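Local coordinates for heme-binding protein A / AI-2 binding protein A (Helicobacter pylori SS1, PDB 6OFQ), which probably binds short peptides in the periplasm and delivers them to an ABC transporter, and is seen here with the peptide STSA bound, at residues A[250-255]-A[268-273]; A[326-331]-A[381-386]. All blocks are in the same frame, centred on the assembly; numbering follows the deposited sequence.

Contact 1 comes first along the chain and closes before contact 2 opens; their centres lie about 10 Å apart, on the same side of the molecule. Contact 1 sets helix 251-259, which follows strand 242-247 of the five-strand mixed sheet, against the loop between strand 265-266 and helix 274-278. Contact 2 joins the end of helix 320-328 to the loop between strand 373-380 of the seven-strand sheet and helix 386-396. They touch directly: Leu271 packs on Tyr328, and Asn272 lies beside Glu329. The loop 268-273 leaves the five-strand sheet and leads by helix 274-278 to strand 283-288 of the seven-strand sheet, consistent with a junction between the lobes of a type II binding protein.

Contact 1: A[250-255]-A[268-273]; sequences NSSTRA and GPNLNE
The carboxylate oxygen OE2 of Glu273 is held by two donors. Ser252 OG gives it a short hydrogen bond of 2.5 Å to Glu273 OE2, on the syn side that faces the other carboxylate oxygen, and Asn270, from the same loop as the glutamate, adds a weak bond of 3.4 Å from its ND2 to Glu273 OE2. Glutamate suits this place because its chain is extended (chi2 175°), carrying CD out toward the first turn of helix 251-259. Its OE1 lies 3.5 Å from Ala255 CB, a methyl small enough for the carboxylate to approach the helix surface. A single water ties both backbones to this group: it donates to Ser251 O and to Glu273 OE1, and accepts from Asn270 N at 2.8 Å. A second water accepts from Ser252 N and from Asn270 ND2. Meanwhile the amide of Asn270 lies against Ser251, with OD1 3.7 Å from Ser251 CB.

At the start of the loop, Gly268 O is met by Arg254 NH1 at 2.9 Å. This bond is weak, its angle at the hydrogen only 118°, and the guanidinium meets the carbonyl with its edge; further partners of the guanidinium lie just outside, Ile248 O for NH2 and Thr267 O for NH1. Gly268 has a positive phi (75°), easy for glycine, and there is no room for a CB beside Arg254 NH1. The helix start is fixed by Asn250 at the N-cap, whose OD1 accepts from Thr253 N at 3.0 Å and more weakly from Ser252 N. Strand 242-247, helix 251-259 and strand 265-266 form a beta-alpha-beta crossover between parallel strands of one mixed sheet, and the contact binds the beginning of its helix to the loop that leaves its second strand.

Contact 2: A[326-331]-A[381-386]; sequences VIYEGF and STRNPK
A beta-alpha-beta crossover of the seven-strand sheet, strand 373-380, helix 386-396 and strand 400-407, meets the end of helix 320-328 where Lys386 touches Val326 and Ile327. The lysine's long aliphatic part does the packing, while its amine stays at water: CE comes 3.7 Å from Val326 O, and CD is 4.2 Å from Val326 CG1, the two side chains crossing obliquely. The chain bends at chi3 (-61°), which turns CE toward that carbonyl. A water that donates to Val326 O bonds only weakly to Lys386 NZ and Glu329 OE2, whose charged atoms stay 5.1 Å apart. Ile327 adds its CD1, 4.3 Å from Lys386 CB.

At the other end a second water joins the flat groups: it accepts from Arg383 NH2 at 2.9 Å and lies 2.7 Å from Tyr328 OH. The same guanidinium makes a cation-pi contact with Phe425, and Tyr328 also packs on Ala501 and Pro503 of strand 497-510.

Both backbones turn here. Asparagine's side-chain carbonyl can cap a helix start: Asn384 OD1 accepts from Lys386 N at 3.1 Å, the donor standing 43° out of the carbonyl plane. Glu329 and Gly330, both with positive phi, which glycine tolerates readily, form the middle of a type I' beta turn that takes helix 320-328 into strand 332-334, a helix-to-strand connection abutting the strand-to-helix loop of the crossover.

Contact 1: A[250-255]-A[268-273]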
ATOM      1  N   ASN A 250     -11.780  -5.604 -16.329  1.00  7.33           N
ATOM      2  CA  ASN A 250     -11.128  -6.599 -17.176  1.00  8.42           C
ATOM      3  C   ASN A 250      -9.854  -6.036 -17.781  1.00  6.93           C
ATOM      4  O   ASN A 250      -9.861  -5.006 -18.466  1.00  6.80           O
ATOM      5  CB  ASN A 250     -12.087  -7.097 -18.279  1.00  9.25           C
ATOM      6  CG  ASN A 250     -11.438  -8.175 -19.114  1.00 12.27           C
ATOM      7  OD1 ASN A 250     -10.538  -7.958 -19.892  1.00 10.72           O
ATOM      8  ND2 ASN A 250     -11.895  -9.412 -18.926  1.00 17.12           N
ATOM      9  N   SER A 251      -8.725  -6.690 -17.507  0.63  6.89           N
ATOM     10  CA  SER A 251      -7.442  -6.124 -17.900  0.63  7.10           C
ATOM     11  C   SER A 251      -7.207  -6.116 -19.400  0.63  6.89           C
ATOM     12  O   SER A 251      -6.443  -5.285 -19.917  0.63  6.41           O
ATOM     13  CB  SER A 251      -6.337  -6.892 -17.182  0.63  7.65           C
ATOM     14  OG  SER A 251      -6.390  -6.623 -15.785  0.63  7.85           O
ATOM     15  N   SER A 252      -7.846  -7.054 -20.100  1.00  7.21           N
ATOM     16  CA  SER A 252      -7.802  -7.049 -21.567  1.00  7.95           C
ATOM     17  C   SER A 252      -8.633  -5.881 -22.120  1.00  6.69           C
ATOM     18  O   SER A 252      -8.208  -5.159 -23.021  1.00  7.67           O
ATOM     19  CB  SER A 252      -8.297  -8.371 -22.201  1.00  9.01           C
ATOM     20  OG  SER A 252      -7.380  -9.390 -21.930  1.00 11.94           O
ATOM     21  N   THR A 253      -9.810  -5.631 -21.572  1.00  6.98           N
ATOM     22  CA  THR A 253     -10.651  -4.496 -21.935  1.00  7.22           C
ATOM     23  C   THR A 253      -9.925  -3.175 -21.675  1.00  6.69           C
ATOM     24  O   THR A 253      -9.963  -2.212 -22.451  1.00  6.74           O
ATOM     25  CB  THR A 253     -11.950  -4.531 -21.163  1.00  7.22           C
ATOM     26  OG1 THR A 253     -12.605  -5.798 -21.403  1.00  8.55           O
ATOM     27  CG2 THR A 253     -12.914  -3.410 -21.532  1.00  7.21           C
ATOM     28  N   ARG A 254      -9.167  -3.155 -20.561  1.00  6.71           N
ATOM     29  CA  ARG A 254      -8.402  -1.954 -20.208  1.00  6.61           C
ATOM     30  C   ARG A 254      -7.299  -1.686 -21.233  1.00  6.72           C
ATOM     31  O   ARG A 254      -7.136  -0.555 -21.679  1.00  6.58           O
ATOM     32  CB  ARG A 254      -7.867  -2.131 -18.758  1.00  6.52           C
ATOM     33  CG  ARG A 254      -7.433  -0.852 -18.032  1.00  6.64           C
ATOM     34  CD  ARG A 254      -6.778  -1.120 -16.667  1.00  6.60           C
ATOM     35  NE  ARG A 254      -7.554  -2.105 -15.929  1.00  7.18           N
ATOM     36  CZ  ARG A 254      -7.138  -3.260 -15.451  1.00  7.09           C
ATOM     37  NH1 ARG A 254      -5.873  -3.598 -15.363  1.00  7.83           N
ATOM     38  NH2 ARG A 254      -8.093  -4.104 -15.158  1.00  5.92           N
ATOM     39  N   ALA A 255      -6.531  -2.708 -21.626  1.00  6.22           N
ATOM     40  CA  ALA A 255      -5.567  -2.549 -22.684  1.00  6.69           C
ATOM     41  C   ALA A 255      -6.163  -2.184 -24.026  1.00  6.78           C
ATOM     42  O   ALA A 255      -5.596  -1.364 -24.750  1.00  5.82           O
ATOM     43  CB  ALA A 255      -4.701  -3.788 -22.765  1.00  7.54           C
ATOM     44  N   GLY A 268      -1.865  -2.534 -14.001  1.00  6.26           N
ATOM     45  CA  GLY A 268      -2.393  -3.903 -13.957  1.00  6.91           C
ATOM     46  C   GLY A 268      -2.547  -4.607 -15.296  1.00  7.38           C
ATOM     47  O   GLY A 268      -3.548  -5.320 -15.471  1.00  7.27           O
ATOM     48  N   PRO A 269      -1.631  -4.452 -16.254  1.00  7.99           N
ATOM     49  CA  PRO A 269      -1.822  -5.123 -17.548  1.00  8.36           C
ATOM     50  C   PRO A 269      -1.844  -6.645 -17.386  1.00  9.27           C
ATOM     51  O   PRO A 269      -1.129  -7.191 -16.515  1.00  9.67           O
ATOM     52  CB  PRO A 269      -0.619  -4.698 -18.370  1.00  8.91           C
ATOM     53  CG  PRO A 269       0.436  -4.475 -17.335  1.00  8.77           C
ATOM     54  CD  PRO A 269      -0.288  -3.858 -16.164  1.00  8.36           C
ATOM     55  N   ASN A 270      -2.511  -7.326 -18.318  1.00  9.61           N
ATOM     56  CA  ASN A 270      -2.199  -8.735 -18.478  1.00 11.06           C
ATOM     57  C   ASN A 270      -0.825  -8.901 -19.077  1.00 10.15           C
ATOM     58  O   ASN A 270      -0.473  -8.344 -20.113  1.00 10.87           O
ATOM     59  CB  ASN A 270      -3.172  -9.371 -19.452  1.00 13.12           C
ATOM     60  CG  ASN A 270      -4.466  -9.692 -18.787  1.00 17.49           C
ATOM     61  OD1 ASN A 270      -4.537 -10.059 -17.587  1.00 20.70           O
ATOM     62  ND2 ASN A 270      -5.535  -9.489 -19.557  1.00 20.16           N
ATOM     63  N   LEU A 271       0.034  -9.580 -18.327  1.00  9.84           N
ATOM     64  CA  LEU A 271       1.389  -9.628 -18.741  1.00 10.91           C
ATOM     65  C   LEU A 271       1.705 -10.388 -20.054  1.00 11.25           C
ATOM     66  O   LEU A 271       2.677 -10.041 -20.739  1.00 11.99           O
ATOM     67  CB  LEU A 271       2.270 -10.130 -17.585  1.00 12.32           C
ATOM     68  CG  LEU A 271       2.200  -9.135 -16.414  1.00 15.00           C
ATOM     69  CD1 LEU A 271       2.501  -9.831 -15.117  1.00 16.53           C
ATOM     70  CD2 LEU A 271       3.154  -8.000 -16.750  1.00 12.29           C
ATOM     71  N   ASN A 272       0.781 -11.243 -20.440  1.00 11.89           N
ATOM     72  CA  ASN A 272       0.927 -11.777 -21.799  1.00 13.47           C
ATOM     73  C   ASN A 272       0.456 -10.850 -22.897  1.00 16.82           C
ATOM     74  O   ASN A 272       0.550 -11.251 -24.057  1.00 15.74           O
ATOM     75  CB  ASN A 272       0.272 -13.139 -21.898  1.00 15.71           C
ATOM     76  CG  ASN A 272      -1.211 -13.093 -21.826  1.00 18.26           C
ATOM     77  OD1 ASN A 272      -1.831 -12.057 -21.629  1.00 23.20           O
ATOM     78  ND2 ASN A 272      -1.804 -14.282 -21.892  1.00 24.57           N
ATOM     79  N   GLU A 273       0.053  -9.620 -22.605  1.00 14.44           N
ATOM     80  CA  GLU A 273      -0.257  -8.639 -23.646  1.00 14.09           C
ATOM     81  C   GLU A 273       0.791  -7.566 -23.775  1.00 14.99           C
ATOM     82  O   GLU A 273       0.683  -6.741 -24.680  1.00 13.50           O
ATOM     83  CB  GLU A 273      -1.608  -7.960 -23.385  1.00 13.61           C
ATOM     84  CG  GLU A 273      -2.748  -8.977 -23.429  1.00 14.04           C
ATOM     85  CD  GLU A 273      -4.106  -8.431 -23.059  1.00 16.41           C
ATOM     86  OE1 GLU A 273      -4.217  -7.203 -22.878  1.00 21.50           O
ATOM     87  OE2 GLU A 273      -5.044  -9.215 -22.881  1.00 18.94           O
TER
HETATM   88  O   HOH W   1      -3.866  -6.005 -20.352  1.00 10.04           O
HETATM   89  O   HOH W   2      -4.064  -7.771 -14.413  1.00 34.08           O
HETATM   90  O   HOH W   3      -6.591  -6.363 -24.966  1.00 17.04           O
HETATM   91  O   HOH W   4      -8.210  -9.756 -18.776  1.00 25.44           O

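Contact 2: A[326-331]-A[381-386]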
ATOM      1  N   VAL A 326       4.290 -18.617 -16.088  1.00 17.09           N
ATOM      2  CA  VAL A 326       2.867 -18.655 -16.384  1.00 17.79           C
ATOM      3  C   VAL A 326       2.065 -17.431 -16.047  1.00 19.83           C
ATOM      4  O   VAL A 326       1.199 -16.994 -16.815  1.00 18.39           O
ATOM      5  CB  VAL A 326       2.172 -19.838 -15.667  1.00 20.16           C
ATOM      6  CG1 VAL A 326       0.663 -19.857 -15.897  1.00 23.59           C
ATOM      7  CG2 VAL A 326       2.791 -21.087 -16.241  1.00 22.18           C
ATOM      8  N   ILE A 327       2.231 -16.961 -14.820  1.00 16.78           N
ATOM      9  CA  ILE A 327       1.414 -15.909 -14.315  1.00 18.61           C
ATOM     10  C   ILE A 327       2.017 -14.605 -14.760  1.00 16.99           C
ATOM     11  O   ILE A 327       1.284 -13.663 -15.012  1.00 18.83           O
ATOM     12  CB  ILE A 327       1.246 -15.881 -12.776  1.00 22.42           C
ATOM     13  CG1 ILE A 327       0.363 -17.011 -12.266  1.00 25.63           C
ATOM     14  CG2 ILE A 327       0.694 -14.551 -12.256  1.00 23.77           C
ATOM     15  CD1 ILE A 327       0.274 -18.291 -13.066  1.00 29.11           C
ATOM     16  N   TYR A 328       3.328 -14.462 -14.671  1.00 12.86           N
ATOM     17  CA  TYR A 328       3.928 -13.179 -14.924  1.00 11.43           C
ATOM     18  C   TYR A 328       4.613 -13.008 -16.243  1.00 11.22           C
ATOM     19  O   TYR A 328       5.143 -11.946 -16.563  1.00 10.70           O
ATOM     20  CB  TYR A 328       4.924 -12.819 -13.784  1.00 12.51           C
ATOM     21  CG  TYR A 328       4.268 -12.478 -12.431  1.00 11.47           C
ATOM     22  CD1 TYR A 328       3.649 -11.262 -12.195  1.00 12.48           C
ATOM     23  CD2 TYR A 328       4.168 -13.444 -11.453  1.00 14.15           C
ATOM     24  CE1 TYR A 328       2.965 -11.010 -11.021  1.00 13.38           C
ATOM     25  CE2 TYR A 328       3.522 -13.195 -10.244  1.00 14.58           C
ATOM     26  CZ  TYR A 328       2.917 -11.986 -10.044  1.00 13.46           C
ATOM     27  OH  TYR A 328       2.316 -11.796  -8.809  1.00 14.83           O
ATOM     28  N   GLU A 329       4.654 -14.079 -17.056  1.00 11.34           N
ATOM     29  CA  GLU A 329       5.379 -14.048 -18.302  1.00 12.02           C
ATOM     30  C   GLU A 329       6.784 -13.516 -18.160  1.00 10.66           C
ATOM     31  O   GLU A 329       7.364 -12.865 -19.031  1.00 11.50           O
ATOM     32  CB  GLU A 329       4.605 -13.242 -19.352  1.00 14.63           C
ATOM     33  CG  GLU A 329       3.229 -13.817 -19.556  1.00 19.74           C
ATOM     34  CD  GLU A 329       3.189 -15.002 -20.533  1.00 15.15           C
ATOM     35  OE1 GLU A 329       4.109 -15.216 -21.322  1.00 27.88           O
ATOM     36  OE2 GLU A 329       2.190 -15.712 -20.403  1.00 29.30           O
ATOM     37  N   GLY A 330       7.400 -13.892 -17.036  1.00  9.19           N
ATOM     38  CA  GLY A 330       8.762 -13.519 -16.815  1.00  8.98           C
ATOM     39  C   GLY A 330       9.012 -12.160 -16.186  1.00  8.06           C
ATOM     40  O   GLY A 330      10.150 -11.781 -15.887  1.00  7.74           O
ATOM     41  N   PHE A 331       7.952 -11.359 -16.068  1.00  7.81           N
ATOM     42  CA  PHE A 331       8.073  -9.957 -15.599  1.00  7.78           C
ATOM     43  C   PHE A 331       8.033  -9.887 -14.055  1.00  7.11           C
ATOM     44  O   PHE A 331       7.213  -9.186 -13.466  1.00  5.83           O
ATOM     45  CB  PHE A 331       6.913  -9.112 -16.147  1.00 10.07           C
ATOM     46  CG  PHE A 331       6.991  -8.882 -17.623  1.00 12.97           C
ATOM     47  CD1 PHE A 331       7.743  -7.844 -18.155  1.00 15.49           C
ATOM     48  CD2 PHE A 331       6.255  -9.659 -18.477  1.00 13.66           C
ATOM     49  CE1 PHE A 331       7.777  -7.598 -19.535  1.00 20.57           C
ATOM     50  CE2 PHE A 331       6.267  -9.432 -19.843  1.00 15.81           C
ATOM     51  CZ  PHE A 331       7.025  -8.421 -20.372  1.00 16.15           C
ATOM     52  N   SER A 381     -11.390 -11.032  -8.043  1.00 13.92           N
ATOM     53  CA  SER A 381     -11.956 -11.116  -9.394  1.00 15.22           C
ATOM     54  C   SER A 381     -11.033 -10.529 -10.464  1.00 18.19           C
ATOM     55  O   SER A 381     -11.080 -10.962 -11.615  1.00 21.58           O
ATOM     56  CB  SER A 381     -13.313 -10.400  -9.449  1.00 17.40           C
ATOM     57  OG  SER A 381     -13.144  -9.072  -9.044  1.00 21.36           O
ATOM     58  N   THR A 382     -10.191  -9.574 -10.125  1.00 17.76           N
ATOM     59  CA  THR A 382      -9.412  -8.904 -11.151  1.00 22.21           C
ATOM     60  C   THR A 382      -8.031  -9.524 -11.317  1.00 21.86           C
ATOM     61  O   THR A 382      -7.389  -9.224 -12.317  1.00 23.99           O
ATOM     62  CB  THR A 382      -9.306  -7.402 -10.877  1.00 23.85           C
ATOM     63  OG1 THR A 382      -8.805  -7.193  -9.556  1.00 28.00           O
ATOM     64  CG2 THR A 382     -10.697  -6.770 -11.057  1.00 26.01           C
ATOM     65  N   ARG A 383      -7.565 -10.363 -10.399  1.00 17.28           N
ATOM     66  CA  ARG A 383      -6.293 -11.079 -10.574  1.00 20.97           C
ATOM     67  C   ARG A 383      -6.441 -11.968 -11.798  1.00 18.34           C
ATOM     68  O   ARG A 383      -7.540 -12.402 -12.101  1.00 16.31           O
ATOM     69  CB  ARG A 383      -6.037 -12.043  -9.405  1.00 23.97           C
ATOM     70  CG  ARG A 383      -5.340 -11.407  -8.217  1.00 34.39           C
ATOM     71  CD  ARG A 383      -4.958 -12.501  -7.218  1.00 37.99           C
ATOM     72  NE  ARG A 383      -3.813 -13.195  -7.791  1.00 37.16           N
ATOM     73  CZ  ARG A 383      -2.569 -12.740  -7.658  1.00 39.94           C
ATOM     74  NH1 ARG A 383      -2.310 -11.665  -6.907  1.00 39.49           N
ATOM     75  NH2 ARG A 383      -1.598 -13.381  -8.284  1.00 36.46           N
ATOM     76  N   ASN A 384      -5.341 -12.420 -12.374  1.00 16.36           N
ATOM     77  CA  ASN A 384      -5.445 -13.441 -13.414  1.00 17.84           C
ATOM     78  C   ASN A 384      -5.990 -14.733 -12.811  1.00 16.69           C
ATOM     79  O   ASN A 384      -5.353 -15.202 -11.880  1.00 15.97           O
ATOM     80  CB  ASN A 384      -4.028 -13.644 -13.910  1.00 19.08           C
ATOM     81  CG  ASN A 384      -3.930 -14.497 -15.150  1.00 20.55           C
ATOM     82  OD1 ASN A 384      -4.773 -15.328 -15.434  1.00 20.64           O
ATOM     83  ND2 ASN A 384      -2.871 -14.251 -15.912  1.00 30.40           N
ATOM     84  N   PRO A 385      -7.064 -15.352 -13.328  1.00 15.56           N
ATOM     85  CA  PRO A 385      -7.641 -16.563 -12.774  1.00 14.39           C
ATOM     86  C   PRO A 385      -6.656 -17.748 -12.775  1.00 13.91           C
ATOM     87  O   PRO A 385      -6.823 -18.647 -11.963  1.00 13.50           O
ATOM     88  CB  PRO A 385      -8.928 -16.832 -13.553  1.00 19.39           C
ATOM     89  CG  PRO A 385      -8.906 -15.870 -14.677  1.00 20.94           C
ATOM     90  CD  PRO A 385      -7.925 -14.782 -14.376  1.00 19.47           C
ATOM     91  N   LYS A 386      -5.659 -17.688 -13.642  1.00 15.65           N
ATOM     92  CA  LYS A 386      -4.605 -18.686 -13.745  1.00 16.07           C
ATOM     93  C   LYS A 386      -3.878 -18.927 -12.439  1.00 13.58           C
ATOM     94  O   LYS A 386      -3.391 -20.028 -12.179  1.00 13.29           O
ATOM     95  CB  LYS A 386      -3.595 -18.381 -14.870  1.00 21.24           C
ATOM     96  CG  LYS A 386      -4.120 -18.697 -16.262  1.00 26.01           C
ATOM     97  CD  LYS A 386      -3.061 -18.676 -17.365  1.00 35.32           C
ATOM     98  CE  LYS A 386      -2.420 -17.300 -17.503  1.00 43.65           C
ATOM     99  NZ  LYS A 386      -2.562 -16.698 -18.858  1.00 49.38           N
TER
HETATM  100  O   HOH W   5       0.488 -18.225 -18.901  1.00 36.94           O
HETATM  101  O   HOH W   6       1.175 -13.856  -7.426  1.00 18.93           O